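Local coordinates for protein rubber oxygenase (Streptomyces sp., PDB 5O1L) that cleaves the double bonds of poly(cis-1,4-isoprene) in natural and synthetic rubber by adding molecular oxygen, using a non-covalently bound b-type heme, at residues W110-L116 / L258-Q262; R118-S123 / A252-Y257; G139-T143 / L303-L308; L322-R328 / A342-E348. One frame throughout, in Å; residues are numbered along the deposited sequence. Where two conformers were deposited one is given.

Contact 1 (W110-L116 / L258-Q262); sequences WADKAAL and LHVWQ. With EDO (1,2-ethanediol), chain G.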
loop_
_atom_site.group_PDB
_atom_site.type_symbol
_atom_site.label_atom_id
_atom_site.label_comp_id
_atom_site.label_asym_id
_atom_site.label_seq_id
_atom_site.Cartn_x
_atom_site.Cartn_y
_atom_site.Cartn_z
ATOM N N TRP A 110 8.203 6.306 -19.389
ATOM C CA TRP A 110 9.313 6.523 -18.557
ATOM C C TRP A 110 9.637 5.347 -17.656
ATOM O O TRP A 110 10.594 5.422 -16.880
ATOM C CB TRP A 110 9.068 7.769 -17.700
ATOM C CG TRP A 110 7.712 7.909 -17.069
ATOM C CD1 TRP A 110 6.634 8.550 -17.514
ATOM C CD2 TRP A 110 7.313 7.345 -15.793
ATOM N NE1 TRP A 110 5.574 8.463 -16.647
ATOM C CE2 TRP A 110 5.993 7.695 -15.582
ATOM C CE3 TRP A 110 7.957 6.597 -14.832
ATOM C CZ2 TRP A 110 5.315 7.364 -14.410
ATOM C CZ3 TRP A 110 7.232 6.276 -13.661
ATOM C CH2 TRP A 110 5.951 6.650 -13.508
ATOM N N ALA A 111 8.915 4.250 -17.784
ATOM C CA ALA A 111 9.301 3.040 -17.028
ATOM C C ALA A 111 10.601 2.494 -17.507
ATOM O O ALA A 111 10.861 2.411 -18.752
ATOM C CB ALA A 111 8.244 2.001 -17.168
ATOM N N ASP A 112 11.487 2.137 -16.587
ATOM C CA ASP A 112 12.793 1.610 -16.899
ATOM C C ASP A 112 12.866 0.162 -16.408
ATOM O O ASP A 112 12.875 -0.092 -15.205
ATOM C CB ASP A 112 13.794 2.480 -16.228
ATOM C CG ASP A 112 15.215 2.113 -16.534
ATOM O OD1 ASP A 112 15.691 1.016 -16.202
ATOM O OD2 ASP A 112 15.921 2.972 -17.145
ATOM N N LYS A 113 12.917 -0.770 -17.339
ATOM C CA LYS A 113 12.843 -2.198 -17.024
ATOM C C LYS A 113 13.976 -2.581 -16.113
ATOM O O LYS A 113 13.735 -3.369 -15.132
ATOM C CB LYS A 113 12.958 -3.029 -18.316
ATOM C CG LYS A 113 13.157 -4.555 -18.100
ATOM C CD LYS A 113 13.430 -5.410 -19.361
ATOM C CE LYS A 113 13.196 -6.911 -19.078
ATOM N NZ LYS A 113 13.683 -7.377 -17.751
ATOM N N ALA A 114 15.207 -2.116 -16.359
ATOM C CA ALA A 114 16.343 -2.491 -15.539
ATOM C C ALA A 114 16.134 -2.044 -14.080
ATOM O O ALA A 114 16.445 -2.779 -13.134
ATOM C CB ALA A 114 17.610 -1.961 -16.067
ATOM N N ALA A 115 15.608 -0.839 -13.907
ATOM C CA ALA A 115 15.397 -0.349 -12.564
ATOM C C ALA A 115 14.291 -1.100 -11.880
ATOM O O ALA A 115 14.338 -1.358 -10.685
ATOM C CB ALA A 115 15.066 1.130 -12.568
ATOM N N LEU A 116 13.234 -1.384 -12.610
ATOM C CA LEU A 116 12.176 -2.186 -12.039
ATOM C C LEU A 116 12.698 -3.542 -11.551
ATOM O O LEU A 116 12.310 -4.003 -10.504
ATOM C CB LEU A 116 11.004 -2.338 -12.995
ATOM C CG LEU A 116 10.210 -1.079 -13.292
ATOM C CD1 LEU A 116 9.240 -1.393 -14.451
ATOM C CD2 LEU A 116 9.573 -0.477 -12.114
ATOM N N LEU A 258 12.175 3.425 -5.361
ATOM C CA LEU A 258 11.321 4.534 -5.708
ATOM C C LEU A 258 10.677 4.350 -7.076
ATOM O O LEU A 258 9.481 4.570 -7.235
ATOM C CB LEU A 258 12.108 5.840 -5.693
ATOM C CG LEU A 258 11.327 7.094 -6.119
ATOM C CD1 LEU A 258 10.156 7.393 -5.220
ATOM C CD2 LEU A 258 12.313 8.256 -6.070
ATOM N N HIS A 259 11.460 3.933 -8.034
ATOM C CA HIS A 259 10.960 3.729 -9.409
ATOM C C HIS A 259 9.852 2.722 -9.455
ATOM O O HIS A 259 8.836 2.934 -10.131
ATOM C CB HIS A 259 12.098 3.403 -10.346
ATOM C CG HIS A 259 11.733 3.471 -11.788
ATOM N ND1 HIS A 259 11.369 4.669 -12.374
ATOM C CD2 HIS A 259 11.621 2.538 -12.745
ATOM C CE1 HIS A 259 11.053 4.425 -13.661
ATOM N NE2 HIS A 259 11.239 3.176 -13.914
ATOM N N VAL A 260 10.018 1.601 -8.766
ATOM C CA VAL A 260 8.898 0.631 -8.681
ATOM C C VAL A 260 7.647 1.297 -8.184
ATOM O O VAL A 260 6.546 1.068 -8.740
ATOM C CB VAL A 260 9.294 -0.559 -7.806
ATOM C CG1 VAL A 260 8.106 -1.456 -7.506
ATOM C CG2 VAL A 260 10.416 -1.367 -8.358
ATOM N N TRP A 261 7.714 2.069 -7.130
ATOM C CA TRP A 261 6.570 2.760 -6.556
ATOM C C TRP A 261 6.037 3.851 -7.433
ATOM O O TRP A 261 4.832 4.090 -7.487
ATOM C CB TRP A 261 6.835 3.173 -5.100
ATOM C CG TRP A 261 6.766 2.021 -4.197
ATOM C CD1 TRP A 261 7.724 1.143 -3.817
ATOM C CD2 TRP A 261 5.518 1.533 -3.630
ATOM N NE1 TRP A 261 7.148 0.141 -3.036
ATOM C CE2 TRP A 261 5.831 0.401 -2.875
ATOM C CE3 TRP A 261 4.236 1.980 -3.679
ATOM C CZ2 TRP A 261 4.848 -0.317 -2.170
ATOM C CZ3 TRP A 261 3.272 1.328 -2.958
ATOM C CH2 TRP A 261 3.589 0.154 -2.250
ATOM N N GLN A 262 6.869 4.527 -8.209
ATOM C CA GLN A 262 6.401 5.545 -9.140
ATOM C C GLN A 262 5.595 4.883 -10.276
ATOM O O GLN A 262 4.499 5.340 -10.582
ATOM C CB GLN A 262 7.586 6.330 -9.724
ATOM C CG GLN A 262 8.357 7.257 -8.785
ATOM C CD GLN A 262 9.653 7.707 -9.374
ATOM O OE1 GLN A 262 10.350 6.982 -10.093
ATOM N NE2 GLN A 262 9.967 8.967 -9.050
HETATM C C1 EDO G . 16.435 0.390 -19.343
HETATM O O1 EDO G . 15.763 -0.822 -18.965
HETATM C C2 EDO G . 17.786 0.509 -18.635
HETATM O O2 EDO G . 18.288 1.840 -18.739
#
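The imidazole of His259 reaches from helix 251-267 over to the capped start of helix 113-125, where its CD2 rests against the methyl of Ala115 and the CD2 branch of Leu116. This is a helix N-terminus docked on a neighbouring helix in a strand-free heme protein. With CG swung anti to the backbone N (chi1 -168°), the ring stands out from its own helix and meets the loop edge-on: NE2 accepts the backbone N-H of Asp112 at 2.9 Å, the donor lying only 15° out of the ring plane. Along the same edge, Trp110 O lies 3.4 Å from His259 CE1. On the other nitrogen, ND1 donates weakly to Gln262 OE1, so histidine suits the place by accepting at one nitrogen and donating at the other, probably as the neutral ring. Gln262 NE2 is held by Pro276 O. The indole of Trp110 presents its benzene edge to helix 251-267, with CH2 3.5 Å from Gln262 O, while its NE1 is hydrogen-bonded to Asp272. Deeper in, Leu116 CD2 packs on Val260 CG2 at 4.0 Å, two branched apolar chains filling the buried side. Asp112 is the N-cap, and its short carboxylate suits the role: OD1 accepts from Ala115 N at 3.0 Å, and a 1,2-ethanediol molecule, probably from the crystallisation liquor, takes the N-H of Ala114 through its O1 at 3.0 Å.

Contact 2 (R118-S123 / A252-Y257); sequences RGAQFS and ADAEAY
Helices 118-123 and 252-257 cross at -107° with their axes 8.0 Å apart, and come so near at Gly119 and Tyr257 that the two CA atoms are 4.5 Å from each other. Glycine is what the crossing needs, since a side-chain carbon at Gly119 would run into Ala256 O; the small methyl of Ala256 lies against Gly119 N instead. On the solvent side, Arg118 is extended from CG to NE, and its NE points at Asp253 OD1 in a nearly straight salt-bridge bond of 2.9 Å (178°). The carboxylate oxygen lies in the guanidinium plane, whereas the donor approaches from above the carboxylate plane. Ala252 CB sits over the guanidinium face, 3.4 Å from Arg118 CZ. Inward lies Phe122, whose CG is anti to the backbone N (chi1 168°), carrying the ring over to helix 251-267: its CD1 is 3.6 Å from Asp253 CB, and at the ring's edge CE2 comes to 4.0 Å from Tyr257 CD1. Met242 and Val249 also touch this ring. A serine in place of Phe122 would probably open a gap beside Tyr257 and leave the Asp253 methylene without its apolar cover. One water joins Arg118 O to Asp253 OD1 and a second joins Arg118 NH2 to Asp253 OD2. Both carboxylate oxygens are thus engaged, so the ion pair is likely to keep the aspartate charged and pin the outer rim of a crossing whose inner side is aromatic.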
loop_
_atom_site.group_PDB
_atom_site.type_symbol
_atom_site.label_atom_id
_atom_site.label_comp_id
_atom_site.label_asym_id
_atom_site.label_seq_id
_atom_site.Cartn_x
_atom_site.Cartn_y
_atom_site.Cartn_z
ATOM N N ARG A 118 15.783 -4.208 -10.675
ATOM C CA ARG A 118 16.631 -3.979 -9.533
ATOM C C ARG A 118 15.838 -3.755 -8.268
ATOM O O ARG A 118 16.197 -4.211 -7.196
ATOM C CB ARG A 118 17.594 -2.831 -9.818
ATOM C CG ARG A 118 18.512 -2.571 -8.686
ATOM C CD ARG A 118 19.559 -1.475 -9.005
ATOM N NE ARG A 118 20.568 -1.603 -8.018
ATOM C CZ ARG A 118 21.875 -1.451 -8.195
ATOM N NH1 ARG A 118 22.350 -1.061 -9.369
ATOM N NH2 ARG A 118 22.679 -1.617 -7.158
ATOM N N GLY A 119 14.746 -3.000 -8.389
ATOM C CA GLY A 119 13.899 -2.780 -7.240
ATOM C C GLY A 119 13.215 -3.996 -6.721
ATOM O O GLY A 119 13.058 -4.149 -5.505
ATOM N N ALA A 120 12.831 -4.871 -7.657
ATOM C CA ALA A 120 12.236 -6.163 -7.260
ATOM C C ALA A 120 13.284 -7.028 -6.555
ATOM O O ALA A 120 12.987 -7.630 -5.520
ATOM C CB ALA A 120 11.732 -6.880 -8.504
ATOM N N GLN A 121 14.498 -7.041 -7.096
ATOM C CA GLN A 121 15.578 -7.791 -6.431
ATOM C C GLN A 121 15.898 -7.250 -5.049
ATOM O O GLN A 121 16.080 -8.007 -4.088
ATOM C CB GLN A 121 16.819 -7.856 -7.273
ATOM C CG GLN A 121 16.676 -8.721 -8.491
ATOM C CD GLN A 121 16.549 -10.242 -8.204
ATOM O OE1 GLN A 121 16.898 -10.774 -7.131
ATOM N NE2 GLN A 121 16.024 -10.933 -9.170
ATOM N N PHE A 122 15.906 -5.933 -4.905
ATOM C CA PHE A 122 16.161 -5.330 -3.612
ATOM C C PHE A 122 15.107 -5.723 -2.604
ATOM O O PHE A 122 15.399 -6.058 -1.448
ATOM C CB PHE A 122 16.152 -3.770 -3.802
ATOM C CG PHE A 122 16.130 -2.970 -2.557
ATOM C CD1 PHE A 122 17.231 -2.910 -1.697
ATOM C CD2 PHE A 122 14.947 -2.357 -2.165
ATOM C CE1 PHE A 122 17.159 -2.135 -0.578
ATOM C CE2 PHE A 122 14.886 -1.625 -0.979
ATOM C CZ PHE A 122 16.026 -1.503 -0.193
ATOM N N SER A 123 13.846 -5.670 -3.003
ATOM C CA SER A 123 12.717 -6.013 -2.150
ATOM C C SER A 123 12.825 -7.442 -1.650
ATOM O O SER A 123 12.514 -7.727 -0.502
ATOM C CB SER A 123 11.418 -5.737 -2.898
ATOM O OG SER A 123 11.176 -4.331 -3.021
ATOM N N ALA A 252 21.662 3.304 -5.532
ATOM C CA ALA A 252 21.059 2.740 -6.707
ATOM C C ALA A 252 19.797 1.902 -6.330
ATOM O O ALA A 252 18.766 1.986 -7.015
ATOM C CB ALA A 252 22.021 1.850 -7.452
ATOM N N ASP A 253 19.896 1.153 -5.241
ATOM C CA ASP A 253 18.728 0.372 -4.817
ATOM C C ASP A 253 17.630 1.276 -4.316
ATOM O O ASP A 253 16.443 0.990 -4.554
ATOM C CB ASP A 253 19.101 -0.592 -3.699
ATOM C CG ASP A 253 19.758 -1.873 -4.218
ATOM O OD1 ASP A 253 19.636 -2.237 -5.399
ATOM O OD2 ASP A 253 20.392 -2.536 -3.364
ATOM N N ALA A 254 17.908 2.340 -3.577
ATOM C CA ALA A 254 16.919 3.295 -3.160
ATOM C C ALA A 254 16.204 3.880 -4.347
ATOM O O ALA A 254 14.984 4.069 -4.321
ATOM C CB ALA A 254 17.495 4.391 -2.311
ATOM N N GLU A 255 16.953 4.252 -5.362
ATOM C CA GLU A 255 16.342 4.828 -6.571
ATOM C C GLU A 255 15.485 3.815 -7.305
ATOM O O GLU A 255 14.438 4.169 -7.850
ATOM C CB GLU A 255 17.386 5.378 -7.488
ATOM C CG GLU A 255 18.024 6.604 -6.908
ATOM C CD GLU A 255 17.139 7.734 -6.615
ATOM O OE1 GLU A 255 16.310 8.054 -7.536
ATOM O OE2 GLU A 255 17.314 8.358 -5.535
ATOM N N ALA A 256 15.903 2.560 -7.327
ATOM C CA ALA A 256 15.129 1.529 -8.010
ATOM C C ALA A 256 13.851 1.230 -7.269
ATOM O O ALA A 256 12.796 1.050 -7.892
ATOM C CB ALA A 256 15.967 0.282 -8.124
ATOM N N TYR A 257 13.913 1.197 -5.941
ATOM C CA TYR A 257 12.709 1.038 -5.126
ATOM C C TYR A 257 11.729 2.182 -5.360
ATOM O O TYR A 257 10.508 1.961 -5.563
ATOM C CB TYR A 257 13.077 0.908 -3.628
ATOM C CG TYR A 257 11.932 0.726 -2.681
ATOM C CD1 TYR A 257 11.406 -0.495 -2.491
ATOM C CD2 TYR A 257 11.375 1.763 -1.994
ATOM C CE1 TYR A 257 10.365 -0.668 -1.591
ATOM C CE2 TYR A 257 10.345 1.603 -1.093
ATOM C CZ TYR A 257 9.833 0.373 -0.928
ATOM O OH TYR A 257 8.730 0.208 -0.054
HETATM O O HOH W 1 18.828 -4.822 -6.140
HETATM O O HOH W 2 22.599 -3.429 -4.826
#

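Contact 3 (G139-T143 / L303-L308); sequences GLMST and LTEVLL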
loop_
_atom_site.group_PDB
_atom_site.type_symbol
_atom_site.label_atom_id
_atom_site.label_comp_id
_atom_site.label_asym_id
_atom_site.label_seq_id
_atom_site.Cartn_x
_atom_site.Cartn_y
_atom_site.Cartn_z
ATOM N N GLY A 139 0.345 -1.457 7.488
ATOM C CA GLY A 139 -0.999 -2.008 7.739
ATOM C C GLY A 139 -1.655 -1.438 8.986
ATOM O O GLY A 139 -2.791 -1.008 8.950
ATOM N N LEU A 140 -0.934 -1.354 10.098
ATOM C CA LEU A 140 -1.453 -0.703 11.290
ATOM C C LEU A 140 -1.568 0.800 11.119
ATOM O O LEU A 140 -2.553 1.405 11.561
ATOM C CB LEU A 140 -0.610 -1.030 12.531
ATOM C CG LEU A 140 -0.893 -2.418 13.083
ATOM C CD1 LEU A 140 0.163 -2.975 14.039
ATOM C CD2 LEU A 140 -2.268 -2.443 13.744
ATOM N N MET A 141 -0.604 1.454 10.447
ATOM C CA MET A 141 -0.738 2.864 10.231
ATOM C C MET A 141 -2.000 3.187 9.483
ATOM O O MET A 141 -2.554 4.275 9.720
ATOM C CB MET A 141 0.471 3.412 9.433
ATOM C CG MET A 141 0.571 4.900 9.562
ATOM S SD MET A 141 1.641 5.694 8.389
ATOM C CE MET A 141 3.051 4.613 8.300
ATOM N N SER A 142 -2.434 2.329 8.566
ATOM C CA SER A 142 -3.629 2.577 7.763
ATOM C C SER A 142 -4.877 2.780 8.638
ATOM O O SER A 142 -5.761 3.571 8.271
ATOM C CB SER A 142 -3.853 1.477 6.794
ATOM O OG SER A 142 -4.508 0.369 7.417
ATOM N N THR A 143 -4.858 2.200 9.822
ATOM C CA THR A 143 -6.008 2.356 10.771
ATOM C C THR A 143 -6.015 3.698 11.442
ATOM O O THR A 143 -7.037 4.081 12.071
ATOM C CB THR A 143 -6.060 1.195 11.801
ATOM O OG1 THR A 143 -4.981 1.315 12.761
ATOM C CG2 THR A 143 -6.008 -0.133 11.135
ATOM N N LEU A 303 -10.977 -1.576 12.987
ATOM C CA LEU A 303 -10.054 -2.278 12.112
ATOM C C LEU A 303 -8.739 -2.706 12.784
ATOM O O LEU A 303 -8.242 -3.770 12.480
ATOM C CB LEU A 303 -9.750 -1.402 10.893
ATOM C CG LEU A 303 -10.937 -1.071 9.997
ATOM C CD1 LEU A 303 -10.625 -0.071 8.874
ATOM C CD2 LEU A 303 -11.532 -2.291 9.411
ATOM N N THR A 304 -8.192 -1.868 13.647
ATOM C CA THR A 304 -6.984 -2.228 14.390
ATOM C C THR A 304 -7.213 -3.550 15.148
ATOM O O THR A 304 -6.370 -4.438 15.163
ATOM C CB THR A 304 -6.620 -1.137 15.386
ATOM O OG1 THR A 304 -6.552 0.137 14.727
ATOM C CG2 THR A 304 -5.317 -1.427 16.041
ATOM N N GLU A 305 -8.357 -3.661 15.815
ATOM C CA GLU A 305 -8.608 -4.853 16.631
ATOM C C GLU A 305 -8.746 -6.066 15.754
ATOM O O GLU A 305 -8.167 -7.119 16.049
ATOM C CB GLU A 305 -9.864 -4.670 17.496
ATOM C CG GLU A 305 -10.531 -5.969 17.928
ATOM C CD GLU A 305 -11.655 -5.761 18.957
ATOM O OE1 GLU A 305 -12.115 -4.584 19.145
ATOM O OE2 GLU A 305 -12.068 -6.793 19.592
ATOM N N VAL A 306 -9.398 -5.906 14.601
ATOM C CA VAL A 306 -9.488 -7.014 13.653
ATOM C C VAL A 306 -8.093 -7.404 13.149
ATOM O O VAL A 306 -7.759 -8.570 13.134
ATOM C CB VAL A 306 -10.415 -6.724 12.460
ATOM C CG1 VAL A 306 -10.366 -7.878 11.492
ATOM C CG2 VAL A 306 -11.863 -6.569 12.933
ATOM N N LEU A 307 -7.283 -6.429 12.722
ATOM C CA LEU A 307 -5.967 -6.776 12.217
ATOM C C LEU A 307 -5.093 -7.421 13.309
ATOM O O LEU A 307 -4.390 -8.390 13.036
ATOM C CB LEU A 307 -5.268 -5.534 11.689
ATOM C CG LEU A 307 -3.886 -5.708 11.050
ATOM C CD1 LEU A 307 -3.946 -6.748 9.944
ATOM C CD2 LEU A 307 -3.424 -4.362 10.491
ATOM N N LEU A 308 -5.106 -6.880 14.521
ATOM C CA LEU A 308 -4.268 -7.459 15.581
ATOM C C LEU A 308 -4.646 -8.911 15.856
ATOM O O LEU A 308 -3.778 -9.752 16.061
ATOM C CB LEU A 308 -4.331 -6.628 16.839
ATOM C CG LEU A 308 -3.633 -5.312 16.816
ATOM C CD1 LEU A 308 -3.994 -4.510 18.046
ATOM C CD2 LEU A 308 -2.116 -5.470 16.666
#
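Thr143 and Thr304 meet with their hydroxyls, OG1 to OG1 at 2.8 Å, where the C-terminal end of helix 127-142 packs on helix 298-313 inside the catalytic domain, a member of the globin clan. The methyl of Thr143 lies beside the same partner and approaches Leu303 CB at 4.0 Å, so a β-branched residue serves both a polar and an apolar neighbour. Next to this pair, the CD2 branch of Leu140 fits among three groups of the other helix: it touches Leu307 CD2 at 3.9 Å and Thr304 CG2 at 4.0 Å, with Leu308 CD2 slightly farther. Leu307 also sends CD2 over the backbone of Gly139, 3.7 Å from Gly139 C; the missing side chain leaves that helix surface bare for the leucine to lean on. Farther out, Ser327 and Leu331 of helix 320-331 back Leu140, Ile165 and Ala169 of helix 161-169 back Leu303 and Leu307, and Ile339 touches both threonines. The buried hydroxyls are tied to their own helices as well: Thr304 OG1 is bonded to Gly300 O, and Ser142 OG donates to Gly139 O. Thr143 carries OG1 between its backbone N and carbonyl carbon (chi1 72°), which folds the hydroxyl back over the preceding turn. There it donates to Leu140 O at 2.7 Å, in the carbonyl plane, and the same oxygen also takes Thr143 N at 3.0 Å.

Contact 4 (L322-R328 / A342-E348); sequences LIGAFSR and AKQPVLE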
loop_
_atom_site.group_PDB
_atom_site.type_symbol
_atom_site.label_atom_id
_atom_site.label_comp_id
_atom_site.label_asym_id
_atom_site.label_seq_id
_atom_site.Cartn_x
_atom_site.Cartn_y
_atom_site.Cartn_z
ATOM N N LEU A 322 4.373 -9.224 21.445
ATOM C CA LEU A 322 5.437 -9.015 20.409
ATOM C C LEU A 322 4.923 -8.108 19.317
ATOM O O LEU A 322 5.649 -7.190 18.813
ATOM C CB LEU A 322 5.903 -10.343 19.769
ATOM C CG LEU A 322 6.764 -11.198 20.686
ATOM C CD1 LEU A 322 7.151 -12.450 19.871
ATOM C CD2 LEU A 322 7.979 -10.439 21.136
ATOM N N ILE A 323 3.689 -8.291 18.885
ATOM C CA ILE A 323 3.147 -7.445 17.831
ATOM C C ILE A 323 3.070 -6.027 18.302
ATOM O O ILE A 323 3.483 -5.098 17.605
ATOM C CB ILE A 323 1.684 -7.856 17.446
ATOM C CG1 ILE A 323 1.684 -9.206 16.798
ATOM C CG2 ILE A 323 1.021 -6.793 16.540
ATOM C CD1 ILE A 323 0.324 -9.901 16.848
ATOM N N GLY A 324 2.602 -5.808 19.519
ATOM C CA GLY A 324 2.474 -4.520 20.051
ATOM C C GLY A 324 3.798 -3.823 20.197
ATOM O O GLY A 324 3.922 -2.647 19.861
ATOM N N ALA A 325 4.762 -4.534 20.760
ATOM C CA ALA A 325 6.033 -3.934 21.029
ATOM C C ALA A 325 6.749 -3.593 19.725
ATOM O O ALA A 325 7.269 -2.535 19.622
ATOM C CB ALA A 325 6.887 -4.859 21.893
ATOM N N PHE A 326 6.779 -4.531 18.801
ATOM C CA PHE A 326 7.457 -4.276 17.539
ATOM C C PHE A 326 6.738 -3.207 16.724
ATOM O O PHE A 326 7.389 -2.350 16.092
ATOM C CB PHE A 326 7.645 -5.562 16.735
ATOM C CG PHE A 326 8.584 -5.371 15.564
ATOM C CD1 PHE A 326 9.922 -5.229 15.819
ATOM C CD2 PHE A 326 8.108 -5.302 14.311
ATOM C CE1 PHE A 326 10.822 -5.050 14.810
ATOM C CE2 PHE A 326 9.032 -5.027 13.252
ATOM C CZ PHE A 326 10.302 -4.885 13.550
ATOM N N SER A 327 5.405 -3.191 16.789
ATOM C CA SER A 327 4.679 -2.175 16.027
ATOM C C SER A 327 4.860 -0.764 16.642
ATOM O O SER A 327 4.963 0.249 15.948
ATOM C CB SER A 327 3.233 -2.529 15.945
ATOM O OG SER A 327 3.102 -3.760 15.280
ATOM N N ARG A 328 4.927 -0.638 17.956
ATOM C CA ARG A 328 5.191 0.598 18.592
ATOM C C ARG A 328 6.582 1.057 18.296
ATOM O O ARG A 328 6.810 2.242 18.075
ATOM C CB ARG A 328 4.982 0.498 20.133
ATOM C CG ARG A 328 3.518 0.422 20.472
ATOM C CD ARG A 328 3.280 0.278 21.969
ATOM N NE ARG A 328 3.731 1.454 22.604
ATOM C CZ ARG A 328 3.064 2.617 22.684
ATOM N NH1 ARG A 328 1.808 2.719 22.371
ATOM N NH2 ARG A 328 3.697 3.674 23.151
ATOM N N ALA A 342 -1.174 -1.267 23.100
ATOM C CA ALA A 342 -0.803 -1.333 24.511
ATOM C C ALA A 342 0.730 -1.191 24.693
ATOM O O ALA A 342 1.521 -1.760 23.895
ATOM C CB ALA A 342 -1.285 -2.625 25.125
ATOM N N LYS A 343 1.104 -0.520 25.773
ATOM C CA LYS A 343 2.509 -0.315 26.095
ATOM C C LYS A 343 3.208 -1.603 26.520
ATOM O O LYS A 343 2.679 -2.410 27.277
ATOM C CB LYS A 343 2.639 0.721 27.182
ATOM C CG LYS A 343 2.327 2.130 26.644
ATOM C CD LYS A 343 2.852 3.219 27.540
ATOM C CE LYS A 343 2.712 4.539 26.776
ATOM N NZ LYS A 343 1.300 4.786 26.364
ATOM N N GLN A 344 4.406 -1.818 25.956
ATOM C CA GLN A 344 5.261 -2.947 26.280
ATOM C C GLN A 344 6.672 -2.397 26.535
ATOM O O GLN A 344 7.601 -2.743 25.797
ATOM C CB GLN A 344 5.313 -3.923 25.081
ATOM C CG GLN A 344 4.014 -4.644 24.784
ATOM C CD GLN A 344 3.433 -5.579 25.880
ATOM O OE1 GLN A 344 2.274 -5.915 25.751
ATOM N NE2 GLN A 344 4.225 -6.080 26.843
ATOM N N PRO A 345 6.878 -1.654 27.628
ATOM C CA PRO A 345 8.165 -0.973 27.813
ATOM C C PRO A 345 9.356 -1.863 27.925
ATOM O O PRO A 345 10.395 -1.513 27.307
ATOM C CB PRO A 345 8.009 -0.144 29.083
ATOM C CG PRO A 345 6.779 -0.614 29.725
ATOM C CD PRO A 345 5.895 -1.250 28.653
ATOM N N VAL A 346 9.271 -2.996 28.532
ATOM C CA VAL A 346 10.438 -3.899 28.595
ATOM C C VAL A 346 10.797 -4.421 27.203
ATOM O O VAL A 346 11.952 -4.234 26.765
ATOM C CB VAL A 346 10.221 -5.061 29.546
ATOM C CG1 VAL A 346 11.237 -6.228 29.354
ATOM C CG2 VAL A 346 10.258 -4.538 30.975
ATOM N N LEU A 347 9.834 -4.976 26.447
ATOM C CA LEU A 347 10.153 -5.453 25.151
ATOM C C LEU A 347 10.502 -4.328 24.221
ATOM O O LEU A 347 11.402 -4.501 23.411
ATOM C CB LEU A 347 8.958 -6.195 24.554
ATOM C CG LEU A 347 8.721 -7.617 25.085
ATOM C CD1 LEU A 347 7.308 -8.084 24.680
ATOM C CD2 LEU A 347 9.766 -8.606 24.518
ATOM N N GLU A 348 9.869 -3.191 24.320
ATOM C CA GLU A 348 10.242 -2.077 23.426
ATOM C C GLU A 348 11.681 -1.600 23.646
ATOM O O GLU A 348 12.392 -1.277 22.688
ATOM C CB GLU A 348 9.306 -0.922 23.617
ATOM C CG GLU A 348 7.893 -1.102 23.047
ATOM C CD GLU A 348 6.914 0.025 23.467
ATOM O OE1 GLU A 348 5.950 -0.146 24.289
ATOM O OE2 GLU A 348 7.031 1.181 22.924
HETATM O O HOH W 3 6.536 3.626 23.345
#
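Arg328 and Glu348 form the polar half of this contact. The arginine leaves its helix with CG anti to the carbonyl carbon (chi1 -73°) and then bends at chi3 (65°), which brings NE round to the carboxylate. NE bonds to Glu348 OE1 at 3.2 Å and weakly to OE2, the guanidinium and carboxylate planes standing 62° apart; water 3 links Arg328 NH2 to OE2. The glutamate runs extended beyond CG, long enough to pass Ala325 and place OE1 where it also accepts Gln344 N at 2.8 Å. Lys343 lays its CG over one face of the guanidinium; Arg328 NH1 and Lys343 NZ both form salt bridges to Asp337, and NH1 is also bonded to Leu341 O. An alanine in place of Glu348 would probably leave Arg328 NE and the N-H of Gln344 without their acceptor, the arginine then being held mainly through NH1. On the apolar side the methyl of Ala325, small enough for close approach, meets Gln344 CB at 3.7 Å and Leu347 CB at 3.6 Å, while Leu322 CD2 reaches Leu347 CD2 at 4.2 Å. The arrangement is that of a helix N-terminus, with Gln344 as N-cap, proline next and a glutamate four residues on reaching back to the N-cap's own N-H, docked on helix 320-331.

How the contacts relate
Contacts 1 and 2 are neighbours, centres about 9 Å apart, and bring together the same two helices, 113-125 and 251-267; Ala115 O touching Ala256 CB makes them one continuous interface. Contact 3 lies across the chain's centre, its own centre about 28 Å from that of contact 2, although its helix 127-142 directly follows helix 113-125. Its segments alternate along the sequence with those of contacts 1 and 2, so these closures interlock distant parts of the chain. Contact 4 comes last, in series, and joins helices 320-331 and 345-362. Its centre is about 15 Å from that of contact 3, which it meets where Leu308 touches Ile323. Together they tie helices on both sides of the chain's centre into a single helical body.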